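Local atomic coordinates of serine-rich secreted cell wall anchored (LPXTG-motif ) protein (Lactobacillus reuteri ATCC 53608, PDB entry 5NXK), a protein that probably acts as a cell-wall-anchored adhesin with a beta-solenoid fold, helping the bacterium attach to surfaces of the host gut. Residues I34-G39 against I61-R66; N91-G96 against L112-T117; V121-L126 against A168-E173; S201-G206 against N231-N236. All coordinates share one frame; numbering follows the deposited sequence.

Contact 1: I34-G39 against I61-R66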
loop_
_atom_site.group_PDB
_atom_site.type_symbol
_atom_site.label_atom_id
_atom_site.label_comp_id
_atom_site.label_asym_id
_atom_site.label_seq_id
_atom_site.Cartn_x
_atom_site.Cartn_y
_atom_site.Cartn_z
ATOM N N ILE A 34 2.894 -10.476 -15.516
ATOM C CA ILE A 34 3.313 -9.661 -16.652
ATOM C C ILE A 34 4.423 -8.710 -16.210
ATOM O O ILE A 34 4.219 -7.925 -15.291
ATOM C CB ILE A 34 2.143 -8.837 -17.218
ATOM C CG1 ILE A 34 1.078 -9.747 -17.830
ATOM C CG2 ILE A 34 2.641 -7.853 -18.259
ATOM C CD1 ILE A 34 -0.197 -9.005 -18.195
ATOM N N THR A 35 5.583 -8.757 -16.859
ATOM C CA THR A 35 6.680 -7.872 -16.475
ATOM C C THR A 35 6.777 -6.644 -17.373
ATOM O O THR A 35 6.732 -6.748 -18.592
ATOM C CB THR A 35 8.045 -8.599 -16.493
ATOM O OG1 THR A 35 8.065 -9.624 -15.489
ATOM C CG2 THR A 35 9.179 -7.620 -16.210
ATOM N N ILE A 36 6.910 -5.484 -16.740
ATOM C CA ILE A 36 7.164 -4.224 -17.409
ATOM C C ILE A 36 8.573 -3.773 -17.042
ATOM O O ILE A 36 8.848 -3.433 -15.890
ATOM C CB ILE A 36 6.167 -3.135 -16.991
ATOM C CG1 ILE A 36 4.724 -3.640 -17.105
ATOM C CG2 ILE A 36 6.419 -1.849 -17.783
ATOM C CD1 ILE A 36 3.683 -2.617 -16.670
ATOM N N ASN A 37 9.467 -3.765 -18.024
ATOM C CA ASN A 37 10.860 -3.421 -17.766
ATOM C C ASN A 37 11.496 -2.715 -18.951
ATOM O O ASN A 37 12.688 -2.878 -19.222
ATOM C CB ASN A 37 11.670 -4.666 -17.396
ATOM C CG ASN A 37 11.687 -5.712 -18.502
ATOM O OD1 ASN A 37 11.104 -5.521 -19.570
ATOM N ND2 ASN A 37 12.391 -6.809 -18.258
ATOM N N ASN A 38 10.690 -1.945 -19.668
ATOM C CA ASN A 38 11.151 -1.319 -20.895
ATOM C C ASN A 38 11.245 0.196 -20.814
ATOM O O ASN A 38 10.938 0.894 -21.784
ATOM C CB ASN A 38 10.245 -1.759 -22.055
ATOM C CG ASN A 38 8.781 -1.413 -21.834
ATOM O OD1 ASN A 38 8.385 -0.971 -20.755
ATOM N ND2 ASN A 38 7.957 -1.681 -22.842
ATOM N N GLY A 39 11.687 0.697 -19.658
ATOM C CA GLY A 39 12.089 2.088 -19.514
ATOM C C GLY A 39 11.040 2.991 -18.902
ATOM O O GLY A 39 10.225 2.546 -18.083
ATOM N N ILE A 61 1.179 -7.819 -11.972
ATOM C CA ILE A 61 2.030 -6.932 -12.752
ATOM C C ILE A 61 3.331 -6.705 -11.995
ATOM O O ILE A 61 3.312 -6.327 -10.826
ATOM C CB ILE A 61 1.335 -5.593 -13.035
ATOM C CG1 ILE A 61 0.092 -5.832 -13.883
ATOM C CG2 ILE A 61 2.298 -4.613 -13.708
ATOM C CD1 ILE A 61 -0.735 -4.597 -14.130
ATOM N N ILE A 62 4.457 -6.947 -12.658
ATOM C CA ILE A 62 5.757 -6.706 -12.064
ATOM C C ILE A 62 6.477 -5.559 -12.764
ATOM O O ILE A 62 6.799 -5.658 -13.936
ATOM C CB ILE A 62 6.648 -7.951 -12.133
ATOM C CG1 ILE A 62 5.899 -9.178 -11.594
ATOM C CG2 ILE A 62 7.978 -7.691 -11.417
ATOM C CD1 ILE A 62 6.706 -10.455 -11.622
ATOM N N LEU A 63 6.728 -4.482 -12.028
ATOM C CA LEU A 63 7.527 -3.357 -12.510
ATOM C C LEU A 63 8.971 -3.731 -12.230
ATOM O O LEU A 63 9.322 -4.052 -11.092
ATOM C CB LEU A 63 7.144 -2.058 -11.795
ATOM C CG LEU A 63 5.641 -1.728 -11.745
ATOM C CD1 LEU A 63 5.386 -0.374 -11.073
ATOM C CD2 LEU A 63 5.006 -1.771 -13.128
ATOM N N ASN A 64 9.811 -3.745 -13.257
ATOM C CA ASN A 64 11.154 -4.281 -13.073
ATOM C C ASN A 64 12.225 -3.628 -13.947
ATOM O O ASN A 64 13.094 -4.320 -14.478
ATOM C CB ASN A 64 11.122 -5.797 -13.313
ATOM C CG ASN A 64 12.184 -6.543 -12.519
ATOM O OD1 ASN A 64 12.981 -5.945 -11.792
ATOM N ND2 ASN A 64 12.177 -7.867 -12.632
ATOM N N ASN A 65 12.165 -2.305 -14.100
ATOM C CA ASN A 65 13.234 -1.592 -14.799
ATOM C C ASN A 65 14.561 -1.850 -14.112
ATOM O O ASN A 65 14.647 -1.878 -12.882
ATOM C CB ASN A 65 12.942 -0.093 -14.864
ATOM C CG ASN A 65 11.989 0.258 -15.986
ATOM O OD1 ASN A 65 11.896 -0.471 -16.970
ATOM N ND2 ASN A 65 11.285 1.376 -15.852
ATOM N N ARG A 66 15.609 -2.019 -14.909
ATOM C CA ARG A 66 16.916 -2.319 -14.346
ATOM C C ARG A 66 17.700 -1.032 -14.131
ATOM O O ARG A 66 18.543 -0.948 -13.226
ATOM C CB ARG A 66 17.662 -3.296 -15.258
ATOM C CG ARG A 66 18.973 -3.833 -14.711
ATOM C CD ARG A 66 19.866 -4.307 -15.822
ATOM N NE ARG A 66 21.287 -4.035 -15.567
ATOM C CZ ARG A 66 21.896 -2.869 -15.770
ATOM N NH1 ARG A 66 21.182 -1.832 -16.153
ATOM N NH2 ARG A 66 23.189 -2.714 -15.471
HETATM O O HOH W 1 15.198 -2.719 -17.692
#
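The carbonyl oxygen of I34 is held by one hydrogen bond and one weak CA-H...O contact from segment 61-66. I62 N donates to I34 O at 2.8 Å along an almost straight line (177° at the hydrogen), in the plane of the carbonyl, and I61 CA supplies the other. I62 O returns the pattern one step on, taking I36 N at 2.8 Å and the CA-H of T35. N64 N then closes on I36 O, the last backbone bond before both segments leave their strands. These parallel bridges join two successive turns of a beta-solenoid, with I34, I36, I61 and L63 facing its interior and T35 and I62 on the other face. I36 has CG1 anti to its carbonyl carbon (chi1 -50°) and lies alongside both partners, so its CD1 sits 3.8 Å from CG2 of I61 and 3.9 Å from CD2 of L63; I72 and I43 of another sheet of the solenoid pack on I36 as well. Beyond the strands the two turns are pinned by the buried amide of N65. Its OD1 accepts from G39 N at 2.9 Å, with the donor above the carbonyl plane, while its ND2 donates to G39 O at 2.7 Å, with that oxygen in the amide plane. Gripped at both ends, the amide is fixed in rotation. One water bridges N37 O and R66 N at 2.9 Å each.

Contact 2: N91-G96 against L112-T117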
loop_
_atom_site.group_PDB
_atom_site.type_symbol
_atom_site.label_atom_id
_atom_site.label_comp_id
_atom_site.label_asym_id
_atom_site.label_seq_id
_atom_site.Cartn_x
_atom_site.Cartn_y
_atom_site.Cartn_z
ATOM N N ASN A 91 3.871 -5.480 -8.135
ATOM C CA ASN A 91 5.161 -5.703 -7.517
ATOM C C ASN A 91 6.080 -4.631 -8.061
ATOM O O ASN A 91 6.478 -4.682 -9.214
ATOM C CB ASN A 91 5.677 -7.114 -7.840
ATOM C CG ASN A 91 7.110 -7.351 -7.381
ATOM O OD1 ASN A 91 7.812 -6.429 -6.968
ATOM N ND2 ASN A 91 7.550 -8.609 -7.455
ATOM N N MET A 92 6.410 -3.671 -7.208
ATOM C CA MET A 92 7.161 -2.476 -7.567
ATOM C C MET A 92 8.632 -2.792 -7.400
ATOM O O MET A 92 9.243 -2.441 -6.389
ATOM C CB MET A 92 6.730 -1.309 -6.669
ATOM C CG MET A 92 5.231 -1.007 -6.790
ATOM S SD MET A 92 4.593 0.217 -5.600
ATOM C CE MET A 92 5.269 1.704 -6.316
ATOM N N SER A 93 9.191 -3.486 -8.386
ATOM C CA SER A 93 10.550 -3.998 -8.269
ATOM C C SER A 93 11.574 -3.307 -9.176
ATOM O O SER A 93 12.645 -3.856 -9.417
ATOM C CB SER A 93 10.552 -5.507 -8.562
ATOM O OG SER A 93 10.220 -6.256 -7.405
ATOM N N SER A 94 11.267 -2.118 -9.685
ATOM C CA SER A 94 12.286 -1.393 -10.454
ATOM C C SER A 94 13.425 -0.941 -9.570
ATOM O O SER A 94 13.247 -0.735 -8.371
ATOM C CB SER A 94 11.696 -0.178 -11.160
ATOM O OG SER A 94 10.626 -0.562 -12.004
ATOM N N ASN A 95 14.605 -0.783 -10.158
ATOM C CA ASN A 95 15.709 -0.191 -9.420
ATOM C C ASN A 95 15.494 1.311 -9.213
ATOM O O ASN A 95 15.999 1.883 -8.248
ATOM C CB ASN A 95 17.036 -0.510 -10.105
ATOM C CG ASN A 95 17.520 -1.921 -9.776
ATOM O OD1 ASN A 95 17.270 -2.432 -8.675
ATOM N ND2 ASN A 95 18.186 -2.566 -10.731
ATOM N N GLY A 96 14.735 1.938 -10.102
ATOM C CA GLY A 96 14.448 3.357 -9.994
ATOM C C GLY A 96 13.060 3.631 -9.431
ATOM O O GLY A 96 12.554 2.875 -8.595
ATOM N N LEU A 112 -1.371 -6.980 -1.003
ATOM C CA LEU A 112 -1.991 -6.427 -2.218
ATOM C C LEU A 112 -1.024 -5.657 -3.111
ATOM O O LEU A 112 -1.206 -5.598 -4.335
ATOM C CB LEU A 112 -3.178 -5.518 -1.884
ATOM C CG LEU A 112 -4.456 -6.083 -1.241
ATOM C CD1 LEU A 112 -4.199 -6.832 0.052
ATOM C CD2 LEU A 112 -5.427 -4.942 -1.001
ATOM N N VAL A 113 -0.024 -5.039 -2.498
ATOM C CA VAL A 113 1.007 -4.292 -3.235
ATOM C C VAL A 113 2.328 -4.508 -2.527
ATOM O O VAL A 113 2.384 -4.464 -1.295
ATOM C CB VAL A 113 0.718 -2.768 -3.313
ATOM C CG1 VAL A 113 1.828 -2.050 -4.103
ATOM C CG2 VAL A 113 -0.632 -2.511 -3.951
ATOM N N TRP A 114 3.389 -4.750 -3.293
ATOM C CA TRP A 114 4.683 -5.018 -2.672
ATOM C C TRP A 114 5.749 -4.210 -3.419
ATOM O O TRP A 114 5.542 -3.852 -4.562
ATOM C CB TRP A 114 4.984 -6.524 -2.697
ATOM C CG TRP A 114 6.242 -6.965 -2.007
ATOM C CD1 TRP A 114 6.362 -7.417 -0.719
ATOM C CD2 TRP A 114 7.558 -7.020 -2.572
ATOM N NE1 TRP A 114 7.679 -7.728 -0.441
ATOM C CE2 TRP A 114 8.428 -7.505 -1.570
ATOM C CE3 TRP A 114 8.087 -6.701 -3.826
ATOM C CZ2 TRP A 114 9.797 -7.671 -1.786
ATOM C CZ3 TRP A 114 9.444 -6.877 -4.041
ATOM C CH2 TRP A 114 10.282 -7.355 -3.028
ATOM N N SER A 115 6.870 -3.922 -2.774
ATOM C CA SER A 115 7.917 -3.123 -3.408
ATOM C C SER A 115 9.293 -3.492 -2.905
ATOM O O SER A 115 9.441 -4.039 -1.806
ATOM C CB SER A 115 7.657 -1.630 -3.158
ATOM O OG SER A 115 7.876 -1.315 -1.791
ATOM N N LYS A 116 10.301 -3.203 -3.722
ATOM C CA LYS A 116 11.689 -3.237 -3.286
ATOM C C LYS A 116 11.920 -2.089 -2.308
ATOM O O LYS A 116 11.462 -0.971 -2.543
ATOM C CB LYS A 116 12.643 -3.091 -4.476
ATOM C CG LYS A 116 13.002 -4.381 -5.205
ATOM C CD LYS A 116 13.782 -4.043 -6.483
ATOM C CE LYS A 116 14.175 -5.285 -7.271
ATOM N NZ LYS A 116 14.485 -6.446 -6.403
ATOM N N THR A 117 12.613 -2.362 -1.208
ATOM C CA THR A 117 12.789 -1.362 -0.174
ATOM C C THR A 117 14.211 -0.782 -0.175
ATOM O O THR A 117 14.534 0.081 0.643
ATOM C CB THR A 117 12.467 -1.960 1.195
ATOM O OG1 THR A 117 13.285 -3.124 1.405
ATOM C CG2 THR A 117 10.998 -2.369 1.239
#
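N91 and S93 form the tight part of this contact, at the edge of the W114 indole. N91 has CG anti to its backbone N (chi1 172°), as has W114 (chi1 -176°), so the two side chains run alongside each other with the amide plane nearly perpendicular to the ring (86°). OD1 of N91 comes within 3.2 Å of CE3 of W114. S93 OG donates to that same OD1 in a very short hydrogen bond of 2.5 Å, and itself lies in the ring plane, 3.5 Å from CZ3. The indole is further stacked on Y164 and meets Y87 and F150 edge to face. Behind this cluster two backbone bonds join adjacent turns of the beta-solenoid in parallel: M92 N to W114 O, at 2.8 Å and almost straight, and K116 N to M92 O at 3.0 Å. M92 and S115 face the interior, where their CB atoms are 3.6 Å apart and the methionine SD reaches CG1 of V113 at 3.9 Å. M92 also centres an inverse gamma turn, which bends the chain out of the strand. K116 forms the solvent side, yet its aliphatic part packs closely on S93, extended as far as CE, 3.0 Å from S93 O, then bent at chi4, so that NZ turns off without a hydrogen bond to segment 91-96. Its thin contact with S94 and N95 is loose.

Contact 3: V121-L126 against A168-E173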
loop_
_atom_site.group_PDB
_atom_site.type_symbol
_atom_site.label_atom_id
_atom_site.label_comp_id
_atom_site.label_asym_id
_atom_site.label_seq_id
_atom_site.Cartn_x
_atom_site.Cartn_y
_atom_site.Cartn_z
ATOM N N VAL A 121 12.417 5.511 -5.290
ATOM C CA VAL A 121 11.221 5.907 -4.536
ATOM C C VAL A 121 10.001 5.128 -4.985
ATOM O O VAL A 121 9.656 5.129 -6.170
ATOM C CB VAL A 121 10.946 7.423 -4.674
ATOM C CG1 VAL A 121 9.647 7.812 -3.965
ATOM C CG2 VAL A 121 12.126 8.223 -4.126
ATOM N N LYS A 122 9.356 4.462 -4.020
ATOM C CA LYS A 122 8.145 3.680 -4.266
ATOM C C LYS A 122 6.925 4.337 -3.625
ATOM O O LYS A 122 6.858 4.491 -2.396
ATOM C CB LYS A 122 8.299 2.255 -3.732
ATOM C CG LYS A 122 9.605 1.589 -4.130
ATOM C CD LYS A 122 9.736 1.523 -5.649
ATOM C CE LYS A 122 10.867 0.561 -6.070
ATOM N NZ LYS A 122 11.153 0.686 -7.530
ATOM N N THR A 123 5.965 4.688 -4.472
ATOM C CA THR A 123 4.788 5.431 -4.062
ATOM C C THR A 123 3.491 4.738 -4.484
ATOM O O THR A 123 3.334 4.342 -5.642
ATOM C CB THR A 123 4.811 6.862 -4.666
ATOM O OG1 THR A 123 6.040 7.516 -4.307
ATOM C CG2 THR A 123 3.638 7.684 -4.159
ATOM N N LEU A 124 2.556 4.628 -3.545
ATOM C CA LEU A 124 1.201 4.178 -3.837
ATOM C C LEU A 124 0.218 5.295 -3.538
ATOM O O LEU A 124 0.088 5.737 -2.391
ATOM C CB LEU A 124 0.844 2.936 -3.021
ATOM C CG LEU A 124 -0.611 2.449 -3.113
ATOM C CD1 LEU A 124 -0.919 1.960 -4.538
ATOM C CD2 LEU A 124 -0.868 1.338 -2.105
ATOM N N ASN A 125 -0.486 5.752 -4.565
ATOM C CA ASN A 125 -1.516 6.760 -4.364
ATOM C C ASN A 125 -2.883 6.084 -4.370
ATOM O O ASN A 125 -3.154 5.221 -5.209
ATOM C CB ASN A 125 -1.441 7.847 -5.441
ATOM C CG ASN A 125 -0.131 8.594 -5.411
ATOM O OD1 ASN A 125 0.274 9.111 -4.373
ATOM N ND2 ASN A 125 0.553 8.648 -6.549
ATOM N N LEU A 126 -3.729 6.454 -3.413
ATOM C CA LEU A 126 -5.046 5.868 -3.280
ATOM C C LEU A 126 -6.062 6.985 -3.459
ATOM O O LEU A 126 -6.105 7.930 -2.667
ATOM C CB LEU A 126 -5.211 5.166 -1.922
ATOM C CG LEU A 126 -4.202 4.045 -1.656
ATOM C CD1 LEU A 126 -4.400 3.458 -0.262
ATOM C CD2 LEU A 126 -4.304 2.954 -2.737
ATOM N N ALA A 168 6.037 5.816 0.175
ATOM C CA ALA A 168 4.870 6.667 0.400
ATOM C C ALA A 168 3.547 6.009 0.079
ATOM O O ALA A 168 3.405 5.350 -0.943
ATOM C CB ALA A 168 5.009 7.955 -0.398
ATOM N N ILE A 169 2.582 6.164 0.974
ATOM C CA ILE A 169 1.195 5.851 0.635
ATOM C C ILE A 169 0.396 7.133 0.856
ATOM O O ILE A 169 0.341 7.665 1.970
ATOM C CB ILE A 169 0.638 4.697 1.478
ATOM C CG1 ILE A 169 1.436 3.415 1.225
ATOM C CG2 ILE A 169 -0.827 4.440 1.163
ATOM C CD1 ILE A 169 1.016 2.294 2.136
ATOM N N ASN A 170 -0.192 7.650 -0.215
ATOM C CA ASN A 170 -0.894 8.923 -0.135
ATOM C C ASN A 170 -2.376 8.702 -0.373
ATOM O O ASN A 170 -2.764 8.236 -1.432
ATOM C CB ASN A 170 -0.360 9.910 -1.182
ATOM C CG ASN A 170 1.126 10.173 -1.045
ATOM O OD1 ASN A 170 1.615 10.509 0.033
ATOM N ND2 ASN A 170 1.861 10.007 -2.152
ATOM N N ILE A 171 -3.206 9.077 0.586
ATOM C CA ILE A 171 -4.648 9.078 0.384
ATOM C C ILE A 171 -4.988 10.448 -0.170
ATOM O O ILE A 171 -4.785 11.468 0.487
ATOM C CB ILE A 171 -5.445 8.791 1.681
ATOM C CG1 ILE A 171 -5.349 7.313 2.085
ATOM C CG2 ILE A 171 -6.923 9.086 1.481
ATOM C CD1 ILE A 171 -3.974 6.816 2.451
ATOM N N ALA A 172 -5.476 10.480 -1.403
ATOM C CA ALA A 172 -5.647 11.751 -2.094
ATOM C C ALA A 172 -6.687 12.619 -1.423
ATOM O O ALA A 172 -7.567 12.110 -0.731
ATOM C CB ALA A 172 -6.042 11.508 -3.540
ATOM N N GLU A 173 -6.595 13.928 -1.625
ATOM C CA GLU A 173 -7.657 14.815 -1.176
ATOM C C GLU A 173 -9.008 14.339 -1.704
ATOM O O GLU A 173 -9.101 13.833 -2.820
ATOM C CB GLU A 173 -7.387 16.267 -1.564
ATOM C CG GLU A 173 -7.336 16.580 -3.028
ATOM C CD GLU A 173 -7.306 18.086 -3.264
ATOM O OE1 GLU A 173 -7.704 18.838 -2.346
ATOM O OE2 GLU A 173 -6.863 18.512 -4.352
#
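L126, N170 and A168 bury the most surface here, L126 on the interior face of the parallel sheet and the other two on its outer face. L126 has CG anti to the carbonyl carbon and an extended chi2 of 177°, which carries CD1 alongside I169, 4.0 Å from its CG2; I171 and V177 border the same leucine. Its backbone is held at both polar atoms, with L126 N donating to N170 O and L126 O accepting from A172 N. On the outer face N170 and N125 stand side by side, pointing the same way, each with CG anti to its carbonyl carbon, their amides only 20° from coplanar. ND2 of N170 donates to OD1 of N125 at 2.9 Å, nearly along the C=O axis, with that oxygen in the amide plane of N170. The same ND2 lies 3.5 Å from CG2 of T123. CB of A168 lies 4.0 Å from CG2 of T123, while A168 O accepts L124 N at 2.8 Å. The asparagine pair sits in register on successive turns of the beta-solenoid, and with N170 OD1 bonded to T204 OG1 and N125 ND2 weakly to T101 OG1, side-chain hydrogen bonding reaches over four neighbouring strands outside, while L124, L126, I169 and I171 keep the inner face of this contact apolar.

Contact 4: S201-G206 against N231-N236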
loop_
_atom_site.group_PDB
_atom_site.type_symbol
_atom_site.label_atom_id
_atom_site.label_comp_id
_atom_site.label_asym_id
_atom_site.label_seq_id
_atom_site.Cartn_x
_atom_site.Cartn_y
_atom_site.Cartn_z
ATOM N N SER A 201 9.880 7.201 4.742
ATOM C CA SER A 201 8.626 6.449 4.709
ATOM C C SER A 201 7.489 7.337 5.206
ATOM O O SER A 201 7.501 7.777 6.356
ATOM C CB SER A 201 8.722 5.181 5.566
ATOM O OG SER A 201 9.655 4.262 5.015
ATOM N N THR A 202 6.475 7.529 4.365
ATOM C CA THR A 202 5.423 8.520 4.628
ATOM C C THR A 202 4.030 8.038 4.272
ATOM O O THR A 202 3.830 7.492 3.204
ATOM C CB THR A 202 5.681 9.816 3.835
ATOM O OG1 THR A 202 6.920 10.384 4.259
ATOM C CG2 THR A 202 4.579 10.834 4.071
ATOM N N VAL A 203 3.081 8.217 5.185
ATOM C CA VAL A 203 1.659 8.082 4.869
ATOM C C VAL A 203 1.005 9.444 4.980
ATOM O O VAL A 203 1.188 10.130 5.989
ATOM C CB VAL A 203 0.949 7.099 5.804
ATOM C CG1 VAL A 203 -0.570 7.050 5.500
ATOM C CG2 VAL A 203 1.585 5.713 5.676
ATOM N N THR A 204 0.285 9.869 3.945
ATOM C CA THR A 204 -0.441 11.140 4.040
ATOM C C THR A 204 -1.927 10.903 3.833
ATOM O O THR A 204 -2.316 9.987 3.112
ATOM C CB THR A 204 0.019 12.187 3.004
ATOM O OG1 THR A 204 -0.338 11.740 1.684
ATOM C CG2 THR A 204 1.518 12.386 3.077
ATOM N N VAL A 205 -2.752 11.689 4.505
ATOM C CA VAL A 205 -4.182 11.684 4.249
ATOM C C VAL A 205 -4.555 13.108 3.811
ATOM O O VAL A 205 -4.380 14.061 4.576
ATOM C CB VAL A 205 -4.991 11.248 5.490
ATOM C CG1 VAL A 205 -6.489 11.204 5.166
ATOM C CG2 VAL A 205 -4.512 9.884 5.993
ATOM N N GLY A 206 -5.037 13.266 2.578
ATOM C CA GLY A 206 -5.190 14.597 1.999
ATOM C C GLY A 206 -6.370 15.397 2.546
ATOM O O GLY A 206 -7.195 14.867 3.306
ATOM N N ASN A 231 10.234 9.279 9.017
ATOM C CA ASN A 231 8.971 8.552 9.095
ATOM C C ASN A 231 7.860 9.567 9.316
ATOM O O ASN A 231 7.921 10.317 10.268
ATOM C CB ASN A 231 8.999 7.533 10.234
ATOM C CG ASN A 231 10.007 6.423 9.993
ATOM O OD1 ASN A 231 9.710 5.447 9.303
ATOM N ND2 ASN A 231 11.221 6.592 10.523
ATOM N N HIS A 232 6.842 9.582 8.465
ATOM C CA HIS A 232 5.804 10.608 8.577
ATOM C C HIS A 232 4.406 10.028 8.563
ATOM O O HIS A 232 4.133 9.100 7.813
ATOM C CB HIS A 232 5.909 11.618 7.434
ATOM C CG HIS A 232 7.187 12.382 7.409
ATOM N ND1 HIS A 232 7.353 13.586 8.075
ATOM C CD2 HIS A 232 8.356 12.157 6.761
ATOM C CE1 HIS A 232 8.569 14.040 7.864
ATOM N NE2 HIS A 232 9.204 13.188 7.068
ATOM N N PHE A 233 3.526 10.572 9.397
ATOM C CA PHE A 233 2.094 10.325 9.250
ATOM C C PHE A 233 1.435 11.690 9.281
ATOM O O PHE A 233 1.474 12.377 10.313
ATOM C CB PHE A 233 1.544 9.424 10.359
ATOM C CG PHE A 233 0.060 9.131 10.237
ATOM C CD1 PHE A 233 -0.493 8.780 9.012
ATOM C CD2 PHE A 233 -0.767 9.161 11.358
ATOM C CE1 PHE A 233 -1.848 8.489 8.893
ATOM C CE2 PHE A 233 -2.123 8.872 11.254
ATOM C CZ PHE A 233 -2.669 8.531 10.028
ATOM N N ILE A 234 0.900 12.108 8.140
ATOM C CA ILE A 234 0.395 13.462 7.986
ATOM C C ILE A 234 -1.091 13.422 7.667
ATOM O O ILE A 234 -1.493 12.847 6.671
ATOM C CB ILE A 234 1.127 14.229 6.872
ATOM C CG1 ILE A 234 2.626 14.271 7.154
ATOM C CG2 ILE A 234 0.585 15.651 6.766
ATOM C CD1 ILE A 234 3.431 14.805 5.997
ATOM N N VAL A 235 -1.898 14.021 8.528
ATOM C CA VAL A 235 -3.332 14.107 8.327
ATOM C C VAL A 235 -3.688 15.575 8.080
ATOM O O VAL A 235 -3.552 16.411 8.968
ATOM C CB VAL A 235 -4.085 13.558 9.536
ATOM C CG1 VAL A 235 -5.595 13.749 9.360
ATOM C CG2 VAL A 235 -3.709 12.092 9.744
ATOM N N ASN A 236 -4.125 15.889 6.866
ATOM C CA ASN A 236 -4.334 17.276 6.466
ATOM C C ASN A 236 -5.684 17.855 6.914
ATOM O O ASN A 236 -6.495 17.160 7.539
ATOM C CB ASN A 236 -4.161 17.406 4.938
ATOM C CG ASN A 236 -2.701 17.337 4.518
ATOM O OD1 ASN A 236 -2.004 18.340 4.582
ATOM N ND2 ASN A 236 -2.235 16.167 4.089
#
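Strands 201-205 and 231-235 are adjacent rungs of the long parallel sheet in the beta-solenoid; they run within 2° of each other and in register, so that paired side chains from S201/N231 to V205/V235 share a face. On the interior face F233 has CG anti to its backbone N (chi1 -180°), which brings the ring toward V203 and V205. Its CD1 lies 3.9 Å from CB of V203, and CE1 is 3.9 Å from CG1 of V203 and 4.2 Å from CG2 of V205, so one side of the phenyl rests obliquely between two valines. CG2 of V235 sits over one face of the ring, offset toward its rim, and I223 and V250 of the neighbouring sheet pack on it as well. At the start of the strands S201 and N231 also point inward, their polar ends bonded elsewhere, among others to S166 and G227. On the outer face H232 stands alongside T202; OG1 of T202 and CG of H232 are each anti to the carbonyl carbon. OG1 of T202 approaches CD2 of the imidazole obliquely at 3.4 Å, and NE2 of the ring is held by E230. T204 and I234 continue this face, with OG1 of T204 bonded to N170. Backbone bonds alternate between the strands as far as V205 O, which accepts twice from N236: from its backbone N at 2.9 Å, nearly along the C=O axis, and from its side-chain ND2 at 3.0 Å, well above the carbonyl plane.

Overall arrangement
All four contacts lie in series along the chain; none nests in or crosses another. After helix 7-14, which packs beside the first strands, contact 1 closes one turn of the solenoid and contact 2 the turn from 91 to 117, both on the five-stranded sheet. They adjoin directly, because strands 61-63 and 90-92 are neighbours in it. Contacts 3 and 4 lie on the eleven-stranded sheet, which the chain visits on every turn; contact 3 closes a long turn, with 41 residues between its segments, and contact 4 a shorter one. K122 joins the two pairs, its NZ reaching S94 O and G96 O. I171 meets T204 and G206 by backbone bonds, linking contacts 3 and 4.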